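Local atomic coordinates of macrophage migration inhibitory factor (Oncomelania hupensis, PDB entry 6LR3), a protein that belongs to the macrophage migration inhibitory factor family of small trimeric alpha/beta proteins and is probably a cytokine-like protein. Residues B[2-12]-B[37-48]. Numbering follows the deposited sequence.
Sequences PVITVNTNVAE and VMFVDLRSGANI. With SO4 (sulfate ion), chain N.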
# COMPACT_ATOMS: atom_id res chain seq x y z
N PRO B 2 4.47 13.99 1.64
CA PRO B 2 4.93 12.60 1.84
C PRO B 2 3.86 11.76 2.53
O PRO B 2 2.95 12.32 3.12
CB PRO B 2 6.18 12.63 2.72
CG PRO B 2 6.70 14.04 2.59
CD PRO B 2 5.42 14.84 2.43
N VAL B 3 3.99 10.44 2.48
CA VAL B 3 3.06 9.54 3.18
C VAL B 3 3.91 8.58 4.00
O VAL B 3 4.71 7.84 3.42
CB VAL B 3 2.10 8.79 2.25
CG1 VAL B 3 1.19 7.88 3.05
CG2 VAL B 3 1.31 9.72 1.36
N ILE B 4 3.69 8.54 5.30
CA ILE B 4 4.27 7.52 6.19
C ILE B 4 3.17 6.54 6.53
O ILE B 4 2.19 6.96 7.14
CB ILE B 4 4.84 8.14 7.49
CG1 ILE B 4 5.60 9.45 7.27
CG2 ILE B 4 5.70 7.08 8.20
CD1 ILE B 4 6.71 9.37 6.25
N THR B 5 3.33 5.30 6.16
CA THR B 5 2.36 4.22 6.44
C THR B 5 3.00 3.28 7.44
O THR B 5 4.13 2.83 7.21
CB THR B 5 1.95 3.50 5.15
OG1 THR B 5 1.48 4.50 4.23
CG2 THR B 5 0.90 2.45 5.43
N VAL B 6 2.33 3.05 8.55
CA VAL B 6 2.84 2.17 9.62
C VAL B 6 1.89 0.98 9.73
O VAL B 6 0.73 1.20 10.11
CB VAL B 6 2.98 2.92 10.95
CG1 VAL B 6 3.45 2.01 12.05
CG2 VAL B 6 3.95 4.09 10.80
N ASN B 7 2.37 -0.20 9.37
CA ASN B 7 1.59 -1.46 9.51
C ASN B 7 2.15 -2.19 10.74
O ASN B 7 3.29 -2.63 10.71
CB ASN B 7 1.71 -2.34 8.27
CG ASN B 7 1.31 -1.59 7.02
OD1 ASN B 7 0.10 -1.38 6.79
ND2 ASN B 7 2.29 -1.14 6.24
N THR B 8 1.37 -2.29 11.80
CA THR B 8 1.85 -2.95 13.03
C THR B 8 0.74 -3.81 13.62
O THR B 8 -0.43 -3.44 13.54
CB THR B 8 2.37 -1.92 14.04
OG1 THR B 8 2.93 -2.67 15.13
CG2 THR B 8 1.29 -0.95 14.51
N ASN B 9 1.15 -4.92 14.23
CA ASN B 9 0.23 -5.78 15.01
C ASN B 9 0.09 -5.24 16.42
O ASN B 9 -0.76 -5.76 17.15
CB ASN B 9 0.64 -7.24 14.99
CG ASN B 9 2.02 -7.49 15.51
OD1 ASN B 9 2.77 -6.55 15.78
ND2 ASN B 9 2.37 -8.77 15.68
N VAL B 10 0.83 -4.20 16.80
CA VAL B 10 0.63 -3.57 18.12
C VAL B 10 -0.76 -2.94 18.14
O VAL B 10 -1.15 -2.25 17.17
CB VAL B 10 1.73 -2.56 18.44
CG1 VAL B 10 1.44 -1.82 19.74
CG2 VAL B 10 3.08 -3.25 18.48
N ALA B 11 -1.52 -3.20 19.22
CA ALA B 11 -2.92 -2.73 19.33
C ALA B 11 -2.95 -1.21 19.51
O ALA B 11 -2.07 -0.68 20.19
CB ALA B 11 -3.59 -3.46 20.46
N GLU B 12 -3.96 -0.57 18.95
CA GLU B 12 -4.18 0.90 19.02
C GLU B 12 -4.13 1.34 20.49
O GLU B 12 -3.48 2.37 20.79
CB GLU B 12 -5.52 1.26 18.38
CG GLU B 12 -5.70 2.75 18.13
CD GLU B 12 -6.99 3.11 17.42
OE1 GLU B 12 -6.95 3.54 16.23
OE2 GLU B 12 -8.03 2.94 18.07
N VAL B 37 1.43 18.66 3.86
CA VAL B 37 1.26 17.54 2.90
C VAL B 37 1.87 16.26 3.47
O VAL B 37 2.05 15.32 2.69
CB VAL B 37 1.79 17.90 1.51
CG1 VAL B 37 0.93 19.02 0.90
CG2 VAL B 37 3.28 18.24 1.52
N MET B 38 2.15 16.21 4.77
CA MET B 38 2.63 14.98 5.44
C MET B 38 1.42 14.16 5.92
O MET B 38 0.68 14.63 6.80
CB MET B 38 3.52 15.32 6.64
CG MET B 38 4.03 14.10 7.41
SD MET B 38 5.17 13.08 6.43
CE MET B 38 6.40 14.35 6.12
N PHE B 39 1.25 12.97 5.38
CA PHE B 39 0.25 12.02 5.89
C PHE B 39 0.95 10.99 6.76
O PHE B 39 2.07 10.53 6.42
CB PHE B 39 -0.42 11.26 4.76
CG PHE B 39 -1.25 12.06 3.80
CD1 PHE B 39 -0.66 12.74 2.75
CD2 PHE B 39 -2.63 12.04 3.88
CE1 PHE B 39 -1.44 13.41 1.81
CE2 PHE B 39 -3.40 12.70 2.95
CZ PHE B 39 -2.81 13.37 1.90
N VAL B 40 0.28 10.58 7.83
CA VAL B 40 0.67 9.39 8.60
C VAL B 40 -0.56 8.51 8.69
O VAL B 40 -1.56 8.92 9.31
CB VAL B 40 1.26 9.71 9.98
CG1 VAL B 40 1.65 8.41 10.67
CG2 VAL B 40 2.46 10.62 9.88
N ASP B 41 -0.47 7.36 8.04
CA ASP B 41 -1.55 6.35 7.93
C ASP B 41 -1.14 5.21 8.86
O ASP B 41 -0.23 4.45 8.51
CB ASP B 41 -1.72 5.98 6.47
CG ASP B 41 -2.87 5.03 6.19
OD1 ASP B 41 -3.47 4.58 7.15
OD2 ASP B 41 -3.08 4.75 4.98
N LEU B 42 -1.75 5.15 10.03
CA LEU B 42 -1.44 4.13 11.05
C LEU B 42 -2.41 2.97 10.95
O LEU B 42 -3.59 3.16 11.16
CB LEU B 42 -1.49 4.77 12.44
CG LEU B 42 -1.28 3.82 13.61
CD1 LEU B 42 0.04 3.08 13.52
CD2 LEU B 42 -1.40 4.57 14.91
N ARG B 43 -1.89 1.81 10.61
CA ARG B 43 -2.65 0.54 10.64
C ARG B 43 -2.19 -0.20 11.89
O ARG B 43 -1.21 -0.94 11.84
CB ARG B 43 -2.43 -0.29 9.38
CG ARG B 43 -2.99 0.33 8.11
CD ARG B 43 -2.05 1.36 7.53
NE ARG B 43 -2.49 1.89 6.25
CZ ARG B 43 -2.24 1.34 5.07
NH1 ARG B 43 -1.52 0.21 4.96
NH2 ARG B 43 -2.64 1.97 3.97
N SER B 44 -2.88 0.04 12.98
CA SER B 44 -2.57 -0.66 14.26
C SER B 44 -3.53 -1.84 14.40
O SER B 44 -4.58 -1.87 13.71
CB SER B 44 -2.64 0.30 15.40
OG SER B 44 -3.94 0.78 15.52
N GLY B 45 -3.14 -2.80 15.22
CA GLY B 45 -3.89 -4.05 15.40
C GLY B 45 -4.03 -4.76 14.07
O GLY B 45 -5.00 -5.53 13.90
N ALA B 46 -3.11 -4.53 13.16
CA ALA B 46 -3.14 -5.14 11.81
C ALA B 46 -2.84 -6.62 11.94
O ALA B 46 -2.09 -7.03 12.85
CB ALA B 46 -2.20 -4.44 10.88
N ASN B 47 -3.41 -7.41 11.03
CA ASN B 47 -3.11 -8.86 10.98
C ASN B 47 -1.84 -9.06 10.17
O ASN B 47 -1.89 -9.57 9.04
CB ASN B 47 -4.27 -9.66 10.44
CG ASN B 47 -4.00 -11.13 10.65
OD1 ASN B 47 -2.96 -11.51 11.20
ND2 ASN B 47 -4.91 -11.96 10.17
N ILE B 48 -0.73 -8.62 10.74
CA ILE B 48 0.60 -8.72 10.10
C ILE B 48 1.47 -9.59 11.00
O ILE B 48 1.55 -9.34 12.21
CB ILE B 48 1.19 -7.33 9.81
CG1 ILE B 48 2.53 -7.47 9.08
CG2 ILE B 48 1.32 -6.45 11.06
CD1 ILE B 48 2.99 -6.14 8.50
S SO4 N . -1.29 -0.37 1.24
O1 SO4 N . -2.00 0.88 1.51
O2 SO4 N . -2.24 -1.42 0.85
O3 SO4 N . -0.65 -0.81 2.48
O4 SO4 N . -0.29 -0.18 0.25
O HOH W 1 -0.98 5.06 3.13
O HOH W 2 0.40 -10.77 14.14
O HOH W 3 -5.02 3.13 14.41
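Ile4 lays its CG1 on the sulfur of Met38, 3.8 Å from SD, and the methyl CE of the same methionine reaches CG of Pro2 at 3.6 Å. Bends at chi2 and chi3 (66° and 59°) fold the side chain back, so that the flexible thioether touches Pro2 and Ile4 at once. Farther along this face Val6 CG1 meets Leu42 CD1; Leu23 of helix 19-31 covers Ile4 and Val6, so branched aliphatic residues suit this buried side. Between the strands runs a parallel ladder, among its bonds Ile4 N to Phe39 O at 2.8 Å and Arg43 N to Val6 O at 2.7 Å. Strands 3-8 and 39-43, joined through helix 19-31, form a beta-alpha-beta unit of the MIF fold, and in the trimer residues 39-41 continue the sheet into a second subunit.

On the other face the apolar pair Val3 and Phe39 gives way to the polar side chains of Thr5, Asn7, Asp41 and Arg43. Thr5 CG2, set anti to its own nitrogen by chi1 of -54° for OG1, sits 3.2 Å above the centre of the Arg43 guanidinium. At the edge of the guanidinium, near its plane, Arg43 NH1 donates to a lone pair of Asn7 OD1 (2.9 Å), and a salt bridge joins Arg43 NH2 to Asp41 OD2. Arg43 NH1 and NH2 also grip sulfate O3 and O1; Arg43 of both other subunits binds this anion too, which probably offsets their like charges.

Past the strands, turns keep the chains hydrogen-bonded: Ala46 N donates to Thr8 O, and Gly45, suited to a turn with positive phi, donates its N to Val10 O from above the carbonyl plane. The looser, more solvent-exposed margin lies at Glu12 and Ser44, where a water links Ser44 OG to Glu12 OE1.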